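Side-chain contacts in predicted HD superfamily hydrolase (uncultured Thermotogales bacterium, PDB 2PQ7), which is a predicted metal-dependent hydrolase of the HD superfamily that binds two iron(III) ions, its substrate not being established: residues E47-S50 / D55-K58; I61-H66 / K126-A131; H66-P71 / A85-G90. All coordinates share one frame; numbering follows the deposited sequence. Where two conformers were deposited one is given.

Interaction 1 (E47-S50 / D55-K58); sequences EIAS and DLQK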
# COMPACT_ATOMS: atom_id res chain seq x y z
N GLU A 47 9.49 15.69 -14.63
CA GLU A 47 8.16 16.31 -14.55
C GLU A 47 8.27 17.78 -14.13
O GLU A 47 7.76 18.73 -14.79
CB GLU A 47 7.30 15.57 -13.52
CG GLU A 47 7.19 14.05 -13.68
N ILE A 48 9.02 18.00 -13.05
CA ILE A 48 9.12 19.32 -12.48
C ILE A 48 9.77 20.30 -13.48
O ILE A 48 9.23 21.39 -13.77
CB ILE A 48 9.90 19.29 -11.17
CG1 ILE A 48 9.11 18.50 -10.11
CG2 ILE A 48 10.19 20.70 -10.69
CD1 ILE A 48 9.97 18.10 -8.93
N ALA A 49 10.95 19.95 -14.01
CA ALA A 49 11.67 20.83 -14.93
C ALA A 49 10.86 21.14 -16.20
O ALA A 49 10.82 22.28 -16.68
CB ALA A 49 13.02 20.22 -15.27
N SER A 50 10.20 20.14 -16.73
CA SER A 50 9.34 20.35 -17.88
C SER A 50 8.22 21.33 -17.57
O SER A 50 8.01 22.32 -18.28
CB SER A 50 8.73 19.03 -18.32
OG SER A 50 9.71 18.23 -18.91
N ASP A 55 15.68 24.16 -17.03
CA ASP A 55 16.65 23.39 -17.78
C ASP A 55 16.56 21.89 -17.45
O ASP A 55 17.06 21.41 -16.44
CB ASP A 55 18.03 23.96 -17.48
CG ASP A 55 19.11 23.44 -18.39
OD1 ASP A 55 19.10 22.28 -18.76
OD2 ASP A 55 20.02 24.24 -18.68
N LEU A 56 15.97 21.12 -18.36
CA LEU A 56 15.78 19.69 -18.18
C LEU A 56 17.10 18.92 -18.10
O LEU A 56 17.22 17.97 -17.32
CB LEU A 56 14.97 19.14 -19.39
CG LEU A 56 14.59 17.68 -19.37
CD1 LEU A 56 13.61 17.42 -18.21
CD2 LEU A 56 13.96 17.25 -20.72
N GLN A 57 18.07 19.29 -18.95
CA GLN A 57 19.35 18.61 -18.99
C GLN A 57 20.03 18.66 -17.60
O GLN A 57 20.49 17.65 -17.11
CB GLN A 57 20.27 19.17 -20.08
CG GLN A 57 19.69 18.99 -21.50
CD GLN A 57 20.67 19.31 -22.59
OE1 GLN A 57 21.82 19.66 -22.35
NE2 GLN A 57 20.22 19.15 -23.84
N LYS A 58 20.11 19.87 -17.06
CA LYS A 58 20.70 20.04 -15.71
C LYS A 58 19.93 19.24 -14.64
O LYS A 58 20.55 18.56 -13.87
CB LYS A 58 20.74 21.53 -15.32
CG LYS A 58 21.78 22.38 -16.04
CD LYS A 58 21.67 23.90 -15.70
CE LYS A 58 22.68 24.73 -16.46
NZ LYS A 58 22.45 26.18 -16.29
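A49 and S50, near the end of helix 35-52, meet L56 at the start of helix 56-65, across the short turn that joins the two helices. I48, just before them, turns to another side of its helix, where its branched side chain packs on I127 of helix 123-133 and A195 of helix 193-217; a large apolar residue suits that buried ground. A49 points toward the second segment. Its methyl CB lies 4.0 Å from L56 CA and 4.1 Å from L56 CD1, so it rests on both the backbone and one branch of the leucine. Alanine fits because the chains run close here, with the CA atoms of A49 and L56 only 5.4 Å apart. S50 closes the border of the contact. Its OG sits 4.0 Å from L56 CD1, a plain van der Waals touch, while the polar need of that oxygen is met within its own helix by a hydrogen bond to O of S46, one turn earlier. Serine thus pairs with a methyl group without leaving its hydroxyl wanting. On the far side, L56 holds CG anti to its N (chi1 -177°), which carries CD1 to where it touches both A49 CB and S50 OG. The helix that L56 begins is capped by D55: OD1 accepts from K58 N at 3.1 Å, nearly straight at 175°, the donor standing above the carboxylate plane. K58 NZ adds a long salt bridge to D55 OD2, 3.9 Å, and has a second partner in E104. Aspartate suits this place, since its negative charge would probably be stabilised by the positive N-terminal end of the helix. The whole is a tight connection between consecutive helices, closed by small-residue packing and an aspartate N-cap, within the all-helical HD domain.

Interaction 2 (I61-H66 / K126-A131); sequences IAALLH and KILQDA. With FE (Fe (III) ion), chain C.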
# COMPACT_ATOMS: atom_id res chain seq x y z
N ILE A 61 20.40 15.26 -15.13
CA ILE A 61 21.76 14.85 -14.82
C ILE A 61 22.02 14.99 -13.32
O ILE A 61 22.58 14.08 -12.71
CB ILE A 61 22.79 15.53 -15.73
CG1 ILE A 61 22.59 14.99 -17.18
CG2 ILE A 61 24.19 15.28 -15.26
CD1 ILE A 61 23.43 15.69 -18.18
N ALA A 62 21.55 16.09 -12.74
CA ALA A 62 21.75 16.23 -11.32
C ALA A 62 21.02 15.12 -10.53
O ALA A 62 21.54 14.55 -9.59
CB ALA A 62 21.23 17.52 -10.94
N ALA A 63 19.79 14.81 -10.92
CA ALA A 63 19.05 13.72 -10.29
C ALA A 63 19.75 12.38 -10.44
O ALA A 63 19.81 11.60 -9.50
CB ALA A 63 17.67 13.63 -10.89
N LEU A 64 20.23 12.09 -11.65
CA LEU A 64 20.94 10.81 -11.86
C LEU A 64 22.19 10.68 -11.00
O LEU A 64 22.51 9.61 -10.49
CB LEU A 64 21.27 10.61 -13.34
CG LEU A 64 20.21 9.93 -14.16
CD1 LEU A 64 20.76 9.84 -15.56
CD2 LEU A 64 19.97 8.50 -13.55
N LEU A 65 22.92 11.78 -10.86
CA LEU A 65 24.17 11.76 -10.11
C LEU A 65 24.08 12.07 -8.62
O LEU A 65 25.03 11.82 -7.89
CB LEU A 65 25.16 12.74 -10.72
CG LEU A 65 25.64 12.33 -12.11
CD1 LEU A 65 26.49 13.46 -12.70
CD2 LEU A 65 26.37 11.02 -12.11
N HIS A 66 22.92 12.51 -8.16
CA HIS A 66 22.90 13.12 -6.81
C HIS A 66 23.28 12.17 -5.68
O HIS A 66 23.91 12.58 -4.75
CB HIS A 66 21.58 13.82 -6.51
CG HIS A 66 20.50 12.93 -6.01
ND1 HIS A 66 19.84 12.03 -6.81
CD2 HIS A 66 19.95 12.81 -4.78
CE1 HIS A 66 18.94 11.37 -6.08
NE2 HIS A 66 18.99 11.83 -4.84
N LYS A 126 17.08 23.51 -6.38
CA LYS A 126 15.75 23.54 -5.84
C LYS A 126 14.91 22.40 -6.42
O LYS A 126 14.21 21.69 -5.70
CB LYS A 126 15.13 24.91 -6.05
CG LYS A 126 15.79 25.95 -5.09
CD LYS A 126 15.24 27.35 -5.33
CE LYS A 126 16.07 28.43 -4.60
NZ LYS A 126 15.78 29.82 -5.13
N ILE A 127 14.96 22.23 -7.74
CA ILE A 127 14.26 21.15 -8.41
C ILE A 127 14.75 19.81 -7.91
O ILE A 127 13.94 18.92 -7.60
CB ILE A 127 14.42 21.25 -9.93
CG1 ILE A 127 13.66 22.49 -10.42
CG2 ILE A 127 13.94 19.97 -10.62
CD1 ILE A 127 13.88 22.81 -11.85
N LEU A 128 16.06 19.66 -7.75
CA LEU A 128 16.64 18.40 -7.30
C LEU A 128 16.15 18.06 -5.92
O LEU A 128 15.75 16.93 -5.67
CB LEU A 128 18.17 18.46 -7.30
CG LEU A 128 18.85 17.22 -6.71
CD1 LEU A 128 18.47 15.93 -7.47
CD2 LEU A 128 20.35 17.40 -6.70
N GLN A 129 16.22 19.04 -5.00
CA GLN A 129 15.76 18.80 -3.66
C GLN A 129 14.28 18.45 -3.62
O GLN A 129 13.91 17.48 -2.95
CB GLN A 129 16.08 19.97 -2.76
CG GLN A 129 15.83 19.64 -1.34
CD GLN A 129 16.49 20.66 -0.41
OE1 GLN A 129 16.04 21.79 -0.29
NE2 GLN A 129 17.55 20.24 0.26
N ASP A 130 13.44 19.12 -4.41
CA ASP A 130 12.06 18.77 -4.46
C ASP A 130 11.87 17.34 -4.96
O ASP A 130 11.06 16.58 -4.42
CB ASP A 130 11.29 19.69 -5.41
CG ASP A 130 11.01 21.07 -4.84
OD1 ASP A 130 11.29 21.34 -3.62
OD2 ASP A 130 10.44 21.89 -5.61
N ALA A 131 12.53 17.01 -6.05
CA ALA A 131 12.43 15.71 -6.69
C ALA A 131 12.84 14.57 -5.75
O ALA A 131 12.22 13.48 -5.72
CB ALA A 131 13.30 15.70 -7.93
FE FE C . 18.25 10.93 -2.94
O HOH W 1 19.24 12.32 -1.75
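The imidazole of H66 receives the methyl CD1 of L128 obliquely: the carbon lies 4.3 Å from the centroid of the H66 ring and 28° off its normal, an off-centre CH-pi contact. On the other side of the ring plane, CG of D67 lies over one face, offset toward the rim. Two oxygens lie at the ring edge, in its plane, namely the carbonyl O of A63 and a water that also binds the iron. The rings of H37 and H112 are further neighbours, H112 meeting H66 edge-to-face. H66 ND1 donates to A63 O at 2.7 Å with an N-H...O angle of 164°. This fixes the rotation of the imidazole and leaves NE2 to bind iron C, 2.2 Å away. The torsion of H66 matters too: with chi1 at 84°, CG stands between the backbone N and the carbonyl carbon, which turns the ring back over the end of helix 56-65, where A63 O can be reached. H66 is the first residue of the HD pair that names the superfamily, and together with H37, D67 and D132 it forms the H...HD...D set round this iron; A63 acts as a second-shell residue. L128 suits its buried place because both its methyls touch H66: CD2 lies 3.8 Å from H66 CB, and CD1, beside the ring, also presses on the backbone of the first helix, 3.6 Å from A63 CA. Two alanines lie beside it: A63 CB is 4.2 Å from L128 CD1 and A62 CB is 4.3 Å from L128 CD2, small side chains that let helix 123-133 come near. Elsewhere on helix 123-133, both carboxylate oxygens of D130 accept backbone N-H groups of W191 and T192.

Interaction 3 (H66-P71 / A85-G90); sequences HDIKRP and AEYASG. With FE (Fe (III) ion), chain C; FE (Fe (III) ion), chain B; PO4 (phosphate ion), chain E; PO4 (phosphate ion), chain F.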
# COMPACT_ATOMS: atom_id res chain seq x y z
N HIS A 66 22.92 12.51 -8.16
CA HIS A 66 22.90 13.12 -6.81
C HIS A 66 23.28 12.17 -5.68
O HIS A 66 23.91 12.58 -4.75
CB HIS A 66 21.58 13.82 -6.51
CG HIS A 66 20.50 12.93 -6.01
ND1 HIS A 66 19.84 12.03 -6.81
CD2 HIS A 66 19.95 12.81 -4.78
CE1 HIS A 66 18.94 11.37 -6.08
NE2 HIS A 66 18.99 11.83 -4.84
N ASP A 67 22.90 10.90 -5.80
CA ASP A 67 23.24 9.89 -4.80
C ASP A 67 24.27 8.86 -5.30
O ASP A 67 24.36 7.77 -4.70
CB ASP A 67 21.96 9.19 -4.36
CG ASP A 67 21.14 10.02 -3.38
OD1 ASP A 67 21.62 10.96 -2.68
OD2 ASP A 67 19.92 9.69 -3.24
N ILE A 68 25.06 9.22 -6.32
CA ILE A 68 25.99 8.25 -6.90
C ILE A 68 27.08 7.85 -5.90
O ILE A 68 27.59 6.74 -5.98
CB ILE A 68 26.55 8.71 -8.24
CG1 ILE A 68 27.03 7.47 -9.06
CG2 ILE A 68 27.66 9.76 -8.09
CD1 ILE A 68 27.62 7.80 -10.39
N LYS A 69 27.31 8.69 -4.88
CA LYS A 69 28.29 8.37 -3.87
C LYS A 69 27.65 7.85 -2.59
O LYS A 69 28.32 7.73 -1.54
CB LYS A 69 29.24 9.54 -3.64
CG LYS A 69 30.20 9.79 -4.76
CD LYS A 69 31.33 8.77 -4.75
CE LYS A 69 32.23 9.04 -5.94
NZ LYS A 69 33.43 8.18 -5.88
N ARG A 70 26.38 7.49 -2.66
CA ARG A 70 25.73 6.87 -1.48
C ARG A 70 26.39 5.55 -1.09
O ARG A 70 26.64 5.30 0.08
CB ARG A 70 24.23 6.67 -1.68
CG ARG A 70 23.37 7.70 -1.07
CD ARG A 70 23.29 7.49 0.40
NE ARG A 70 22.40 8.45 1.03
CZ ARG A 70 22.22 8.57 2.33
NH1 ARG A 70 22.89 7.79 3.17
NH2 ARG A 70 21.39 9.49 2.81
N PRO A 71 26.62 4.68 -2.07
CA PRO A 71 27.30 3.45 -1.70
C PRO A 71 28.67 3.72 -1.08
O PRO A 71 29.03 3.10 -0.08
CB PRO A 71 27.42 2.73 -3.06
CG PRO A 71 26.25 3.22 -3.84
CD PRO A 71 26.15 4.67 -3.47
N ALA A 85 29.21 15.78 -5.56
CA ALA A 85 29.50 17.05 -6.25
C ALA A 85 30.87 17.05 -6.84
O ALA A 85 31.06 17.48 -7.97
CB ALA A 85 29.34 18.18 -5.23
N GLU A 86 31.88 16.56 -6.11
CA GLU A 86 33.24 16.48 -6.64
C GLU A 86 33.31 15.52 -7.85
O GLU A 86 33.96 15.79 -8.84
CB GLU A 86 34.18 16.04 -5.50
CG GLU A 86 35.62 15.82 -5.94
CD GLU A 86 36.53 15.32 -4.81
OE1 GLU A 86 36.47 15.91 -3.69
OE2 GLU A 86 37.35 14.42 -5.08
N TYR A 87 32.60 14.42 -7.73
CA TYR A 87 32.55 13.43 -8.81
C TYR A 87 31.94 14.06 -10.04
O TYR A 87 32.48 13.92 -11.16
CB TYR A 87 31.77 12.18 -8.39
CG TYR A 87 31.71 11.20 -9.51
CD1 TYR A 87 32.80 10.43 -9.81
CD2 TYR A 87 30.57 11.04 -10.27
CE1 TYR A 87 32.78 9.54 -10.89
CE2 TYR A 87 30.54 10.17 -11.39
CZ TYR A 87 31.63 9.43 -11.66
OH TYR A 87 31.57 8.57 -12.76
N ALA A 88 30.81 14.73 -9.92
CA ALA A 88 30.20 15.39 -11.09
C ALA A 88 31.11 16.40 -11.74
O ALA A 88 31.18 16.52 -12.95
CB ALA A 88 28.89 16.02 -10.67
N SER A 89 31.85 17.14 -10.94
CA SER A 89 32.83 18.11 -11.48
C SER A 89 33.97 17.49 -12.25
O SER A 89 34.62 18.16 -13.04
CB SER A 89 33.42 18.96 -10.35
OG SER A 89 32.43 19.76 -9.79
N GLY A 90 34.29 16.25 -11.94
CA GLY A 90 35.29 15.55 -12.69
C GLY A 90 34.76 14.87 -13.92
O GLY A 90 35.34 14.94 -14.98
FE FE C . 18.25 10.93 -2.94
FE FE B . 21.08 11.99 -1.05
P PO4 E . 19.11 9.53 -0.04
O1 PO4 E . 18.65 9.56 1.40
O2 PO4 E . 19.34 8.05 -0.40
O3 PO4 E . 20.44 10.28 -0.12
O4 PO4 E . 17.96 10.00 -0.93
P PO4 F . 19.60 12.83 1.79
O1 PO4 F . 20.01 11.90 2.92
O2 PO4 F . 18.30 12.37 1.16
O3 PO4 F . 20.69 12.95 0.74
O4 PO4 F . 19.39 14.19 2.41
O HOH W 1 19.24 12.32 -1.75
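O3 of phosphate E, in the di-iron centre of the HD domain, is gripped by iron B at 2.1 Å and by R70, which directly follows I68 and K69, the two residues that pack on Y87. R70 NE donates to that phosphate O3 at 2.9 Å, and R70 NH2 adds a longer bond; phosphate O3 lies at the guanidinium edge, in its plane. Arginine suits the place, having several N-H groups to offer an anion, although the phosphates probably come from the crystallisation liquor. D67, the aspartate of the HD pair, bridges the metals: D67 OD1 binds iron B at 2.0 Å and D67 OD2 binds iron C at 2.1 Å. A type I turn from D67 to R70 then presents I68 and K69 to helix 80-91, which itself supplies the iron ligand H80. With chi1 at 179°, the broad ring of Y87 lies beside both at a partly exposed edge, and they cross it at about a right angle. K69 uses its aliphatic chain, bent at chi2, laying CE 4.0 Å from Y87 CB. Branched I68, buried against I20, V21 and A24 of helix 14-25, touches the ring twice, CG2 lying 3.9 Å from Y87 CD2 and CD1 lying 3.9 Å from Y87 CE2.

All three contacts lie within the HD domain and follow the chain from helix 35-52 onward. Interaction 1 closes before interaction 2 opens, and both use helix 56-65; interaction 3 is nested inside the loop that interaction 2 closes and shares H66 with it. The centres of interactions 1 and 2 are about 10 Å apart and those of 2 and 3 about 12 Å, whereas 1 and 3, about 19 Å apart, do not touch. The first two touch through apolar side chains, the last two through L65 and A88. Thus helix 56-65 runs from a connection remote from the metals to the iron centre, from which interaction 3 continues to helix 80-91.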